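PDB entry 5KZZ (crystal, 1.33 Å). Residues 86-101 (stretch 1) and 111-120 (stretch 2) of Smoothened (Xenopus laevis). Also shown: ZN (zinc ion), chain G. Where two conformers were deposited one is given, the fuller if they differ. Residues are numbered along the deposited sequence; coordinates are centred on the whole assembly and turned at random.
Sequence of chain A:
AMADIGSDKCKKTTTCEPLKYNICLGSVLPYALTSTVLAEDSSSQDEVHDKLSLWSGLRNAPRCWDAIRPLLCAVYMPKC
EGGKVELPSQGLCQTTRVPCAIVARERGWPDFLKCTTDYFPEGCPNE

Stretch 1, residues 86-101: ELPSQGLCQTTRVPCA
Stretch 2 111-120: DFLKCTTDYF

The disulfide between Cys 93 and Cys 115 (SG–SG 2.1 Å, chi3 -88°) has its Cys 93 sulfur in contact with two phenylalanine rings: Cys 93 SG lies over the face of the Phe 120 ring, 4.0 Å from its centroid, and at the edge of the Phe 112 (chi1 t) ring, 3.8 Å from CD1. Cys 93 (chi1 t) projects from a helix that starts at Gln 90, behind the N-cap Ser 89, whose OG (chi1 p) accepts from Leu 92 N at 3.0 Å. Cys 115 (chi1 m) follows the helical segment 111-114 and leaves it with positive phi (47/60). Gln 90 NE2 donates to both Cys 115 O (2.9 Å) and Phe 120 O (2.7 Å), so that one amide group bridges the carbonyls of residues 115 and 120. Gln 90 is t, p at chi1 and chi2, and its OE1 accepts from Gln 94 NE2 at 2.8 Å.

The CA register runs Gln 90–Phe 120 (4.5 Å), Cys 93–Cys 115 (5.8 Å), Arg 97–Leu 113 (6.6 Å), so the two stretches run in opposite directions. At the far end, Arg 97 NH1 donates to Leu 113 O (3.2 Å), while Cys 115 SG covers one guanidinium face. Before the helix, Pro 88 CG packs 3.7 Å from CD1 of Phe 120 (m), and Pro 88 O meets Phe 120 CA at 3.2 Å in a CA-H...O contact.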

# COMPACT_ATOMS: atom_id res chain seq x y z
N GLU A 86 5.50 -6.92 -5.19
CA GLU A 86 4.81 -6.15 -6.22
C GLU A 86 4.59 -4.71 -5.72
O GLU A 86 4.25 -4.52 -4.56
CB GLU A 86 3.47 -6.83 -6.56
CG GLU A 86 2.65 -6.17 -7.67
CD GLU A 86 3.48 -5.57 -8.79
OE1 GLU A 86 4.38 -6.26 -9.33
OE2 GLU A 86 3.25 -4.39 -9.12
N LEU A 87 4.81 -3.72 -6.59
CA LEU A 87 4.60 -2.30 -6.24
C LEU A 87 3.15 -1.86 -6.49
O LEU A 87 2.49 -2.44 -7.36
CB LEU A 87 5.55 -1.40 -7.03
CG LEU A 87 6.89 -1.10 -6.37
CD1 LEU A 87 7.68 -2.38 -6.16
CD2 LEU A 87 7.67 -0.12 -7.21
N PRO A 88 2.66 -0.83 -5.75
CA PRO A 88 1.34 -0.26 -6.05
C PRO A 88 1.35 0.37 -7.43
O PRO A 88 2.37 0.95 -7.83
CB PRO A 88 1.15 0.81 -4.96
CG PRO A 88 2.55 1.17 -4.54
CD PRO A 88 3.33 -0.12 -4.65
N SER A 89 0.26 0.26 -8.17
CA SER A 89 0.27 0.68 -9.56
C SER A 89 -0.02 2.16 -9.77
O SER A 89 -0.67 2.82 -8.94
CB SER A 89 -0.74 -0.15 -10.35
OG SER A 89 -2.06 0.16 -9.95
N GLN A 90 0.44 2.69 -10.91
CA GLN A 90 0.10 4.04 -11.31
C GLN A 90 -1.43 4.22 -11.35
O GLN A 90 -1.96 5.23 -10.89
CB GLN A 90 0.75 4.34 -12.67
CG GLN A 90 0.43 5.69 -13.23
CD GLN A 90 1.04 6.85 -12.49
OE1 GLN A 90 0.59 7.98 -12.66
NE2 GLN A 90 2.06 6.59 -11.66
N GLY A 91 -2.15 3.23 -11.89
CA GLY A 91 -3.58 3.33 -12.02
C GLY A 91 -4.27 3.43 -10.68
O GLY A 91 -5.15 4.27 -10.48
N LEU A 92 -3.86 2.59 -9.74
CA LEU A 92 -4.41 2.67 -8.39
C LEU A 92 -4.15 4.04 -7.75
O LEU A 92 -5.03 4.62 -7.14
CB LEU A 92 -3.83 1.56 -7.54
CG LEU A 92 -4.28 1.53 -6.08
CD1 LEU A 92 -5.79 1.44 -5.99
CD2 LEU A 92 -3.63 0.33 -5.41
N CYS A 93 -2.93 4.57 -7.88
CA CYS A 93 -2.66 5.91 -7.37
C CYS A 93 -3.54 6.99 -8.01
O CYS A 93 -4.11 7.83 -7.32
CB CYS A 93 -1.19 6.28 -7.57
SG CYS A 93 -0.76 7.94 -6.92
N GLN A 94 -3.70 6.95 -9.34
CA GLN A 94 -4.43 8.04 -9.99
C GLN A 94 -5.91 8.02 -9.62
O GLN A 94 -6.54 9.07 -9.52
CB GLN A 94 -4.28 7.98 -11.52
CG GLN A 94 -2.93 8.55 -12.00
CD GLN A 94 -2.89 8.87 -13.49
OE1 GLN A 94 -3.91 9.24 -14.10
NE2 GLN A 94 -1.72 8.73 -14.09
N THR A 95 -6.45 6.84 -9.39
CA THR A 95 -7.85 6.78 -9.01
C THR A 95 -8.06 7.31 -7.61
O THR A 95 -9.07 7.96 -7.33
CB THR A 95 -8.40 5.36 -9.08
OG1 THR A 95 -7.81 4.57 -8.04
CG2 THR A 95 -8.10 4.75 -10.40
N THR A 96 -7.11 7.03 -6.72
CA THR A 96 -7.24 7.38 -5.32
C THR A 96 -7.10 8.89 -5.11
O THR A 96 -7.67 9.45 -4.19
CB THR A 96 -6.21 6.61 -4.48
OG1 THR A 96 -6.31 5.21 -4.80
CG2 THR A 96 -6.45 6.80 -3.00
N ARG A 97 -6.33 9.52 -5.99
CA ARG A 97 -6.04 10.95 -5.91
C ARG A 97 -7.29 11.80 -5.91
O ARG A 97 -7.31 12.86 -5.31
CB ARG A 97 -5.16 11.39 -7.08
CG ARG A 97 -3.68 11.41 -6.80
CD ARG A 97 -2.97 12.40 -7.71
NE ARG A 97 -3.34 12.25 -9.12
CZ ARG A 97 -2.52 12.50 -10.13
NH1 ARG A 97 -1.27 12.89 -9.89
NH2 ARG A 97 -2.93 12.34 -11.39
N VAL A 98 -8.32 11.38 -6.62
CA VAL A 98 -9.47 12.25 -6.76
C VAL A 98 -10.30 12.24 -5.47
O VAL A 98 -10.47 13.28 -4.85
CB VAL A 98 -10.33 11.90 -7.99
CG1 VAL A 98 -11.48 12.86 -8.09
CG2 VAL A 98 -9.47 11.92 -9.24
N PRO A 99 -10.77 11.06 -5.01
CA PRO A 99 -11.54 11.16 -3.77
C PRO A 99 -10.73 11.58 -2.55
O PRO A 99 -11.31 12.06 -1.58
CB PRO A 99 -12.08 9.74 -3.58
CG PRO A 99 -11.32 8.91 -4.47
CD PRO A 99 -10.88 9.73 -5.61
N CYS A 100 -9.41 11.45 -2.62
CA CYS A 100 -8.57 11.83 -1.49
C CYS A 100 -7.83 13.11 -1.81
O CYS A 100 -6.83 13.40 -1.17
CB CYS A 100 -7.58 10.72 -1.15
SG CYS A 100 -8.36 9.19 -0.63
N ALA A 101 -8.32 13.87 -2.78
CA ALA A 101 -7.66 15.11 -3.20
C ALA A 101 -7.52 16.10 -2.06
O ALA A 101 -6.41 16.54 -1.73
CB ALA A 101 -8.41 15.74 -4.37
N ASP A 111 4.64 11.95 -3.06
CA ASP A 111 4.64 10.92 -4.11
C ASP A 111 3.23 10.50 -4.53
O ASP A 111 2.97 10.22 -5.70
CB ASP A 111 5.41 9.68 -3.64
CG ASP A 111 6.91 9.82 -3.84
OD1 ASP A 111 7.38 10.96 -4.03
OD2 ASP A 111 7.61 8.79 -3.82
N PHE A 112 2.34 10.44 -3.54
CA PHE A 112 0.93 10.16 -3.75
C PHE A 112 0.25 11.29 -4.53
O PHE A 112 -0.50 11.04 -5.48
CB PHE A 112 0.28 9.93 -2.39
CG PHE A 112 -1.22 9.78 -2.43
CD1 PHE A 112 -1.85 9.01 -3.39
CD2 PHE A 112 -2.01 10.40 -1.46
CE1 PHE A 112 -3.22 8.88 -3.40
CE2 PHE A 112 -3.38 10.27 -1.47
CZ PHE A 112 -3.99 9.51 -2.44
N LEU A 113 0.51 12.53 -4.14
CA LEU A 113 -0.10 13.68 -4.81
C LEU A 113 0.32 13.77 -6.28
O LEU A 113 -0.45 14.20 -7.14
CB LEU A 113 0.26 14.98 -4.08
CG LEU A 113 0.35 15.02 -2.55
CD1 LEU A 113 0.30 16.46 -2.07
CD2 LEU A 113 -0.75 14.20 -1.86
N LYS A 114 1.54 13.33 -6.57
CA LYS A 114 2.11 13.41 -7.92
C LYS A 114 1.95 12.08 -8.69
O LYS A 114 2.09 12.04 -9.92
CB LYS A 114 3.59 13.83 -7.82
CG LYS A 114 4.46 13.66 -9.08
CD LYS A 114 4.26 14.77 -10.09
CE LYS A 114 5.28 14.69 -11.24
NZ LYS A 114 6.54 15.46 -11.01
N CYS A 115 1.62 11.03 -7.95
CA CYS A 115 1.66 9.64 -8.43
C CYS A 115 2.96 9.37 -9.16
O CYS A 115 2.96 9.05 -10.33
CB CYS A 115 0.45 9.34 -9.32
SG CYS A 115 -1.10 9.32 -8.41
N THR A 116 4.07 9.52 -8.46
CA THR A 116 5.37 9.37 -9.11
C THR A 116 5.53 7.96 -9.66
O THR A 116 5.08 6.97 -9.06
CB THR A 116 6.53 9.68 -8.18
OG1 THR A 116 6.38 8.91 -6.98
CG2 THR A 116 6.53 11.14 -7.82
N THR A 117 6.17 7.87 -10.82
CA THR A 117 6.20 6.62 -11.56
C THR A 117 7.27 5.63 -11.12
O THR A 117 7.29 4.50 -11.60
CB THR A 117 6.40 6.90 -13.05
OG1 THR A 117 7.55 7.74 -13.22
CG2 THR A 117 5.17 7.59 -13.60
N ASP A 118 8.17 6.04 -10.23
CA ASP A 118 9.07 5.06 -9.65
C ASP A 118 8.37 4.31 -8.52
O ASP A 118 8.52 3.09 -8.39
CB ASP A 118 10.37 5.72 -9.16
CG ASP A 118 10.12 6.79 -8.11
OD1 ASP A 118 9.06 7.44 -8.14
OD2 ASP A 118 11.01 6.97 -7.23
N TYR A 119 7.59 5.02 -7.72
CA TYR A 119 6.89 4.40 -6.59
C TYR A 119 5.59 3.73 -7.02
O TYR A 119 5.18 2.70 -6.46
CB TYR A 119 6.62 5.45 -5.52
CG TYR A 119 6.29 4.84 -4.20
CD1 TYR A 119 7.30 4.53 -3.29
CD2 TYR A 119 4.98 4.57 -3.85
CE1 TYR A 119 7.00 3.96 -2.06
CE2 TYR A 119 4.67 4.00 -2.63
CZ TYR A 119 5.69 3.69 -1.74
OH TYR A 119 5.37 3.13 -0.54
N PHE A 120 4.93 4.31 -8.02
CA PHE A 120 3.66 3.82 -8.56
C PHE A 120 3.86 3.55 -10.05
O PHE A 120 3.43 4.34 -10.89
CB PHE A 120 2.55 4.85 -8.35
CG PHE A 120 2.29 5.19 -6.90
CD1 PHE A 120 1.58 4.33 -6.09
CD2 PHE A 120 2.76 6.38 -6.36
CE1 PHE A 120 1.34 4.64 -4.76
CE2 PHE A 120 2.54 6.71 -5.03
CZ PHE A 120 1.82 5.84 -4.23
ZN ZN G . 9.55 9.20 -4.45
O HOH W 1 9.42 9.11 -6.51
O HOH W 2 10.17 8.02 -2.25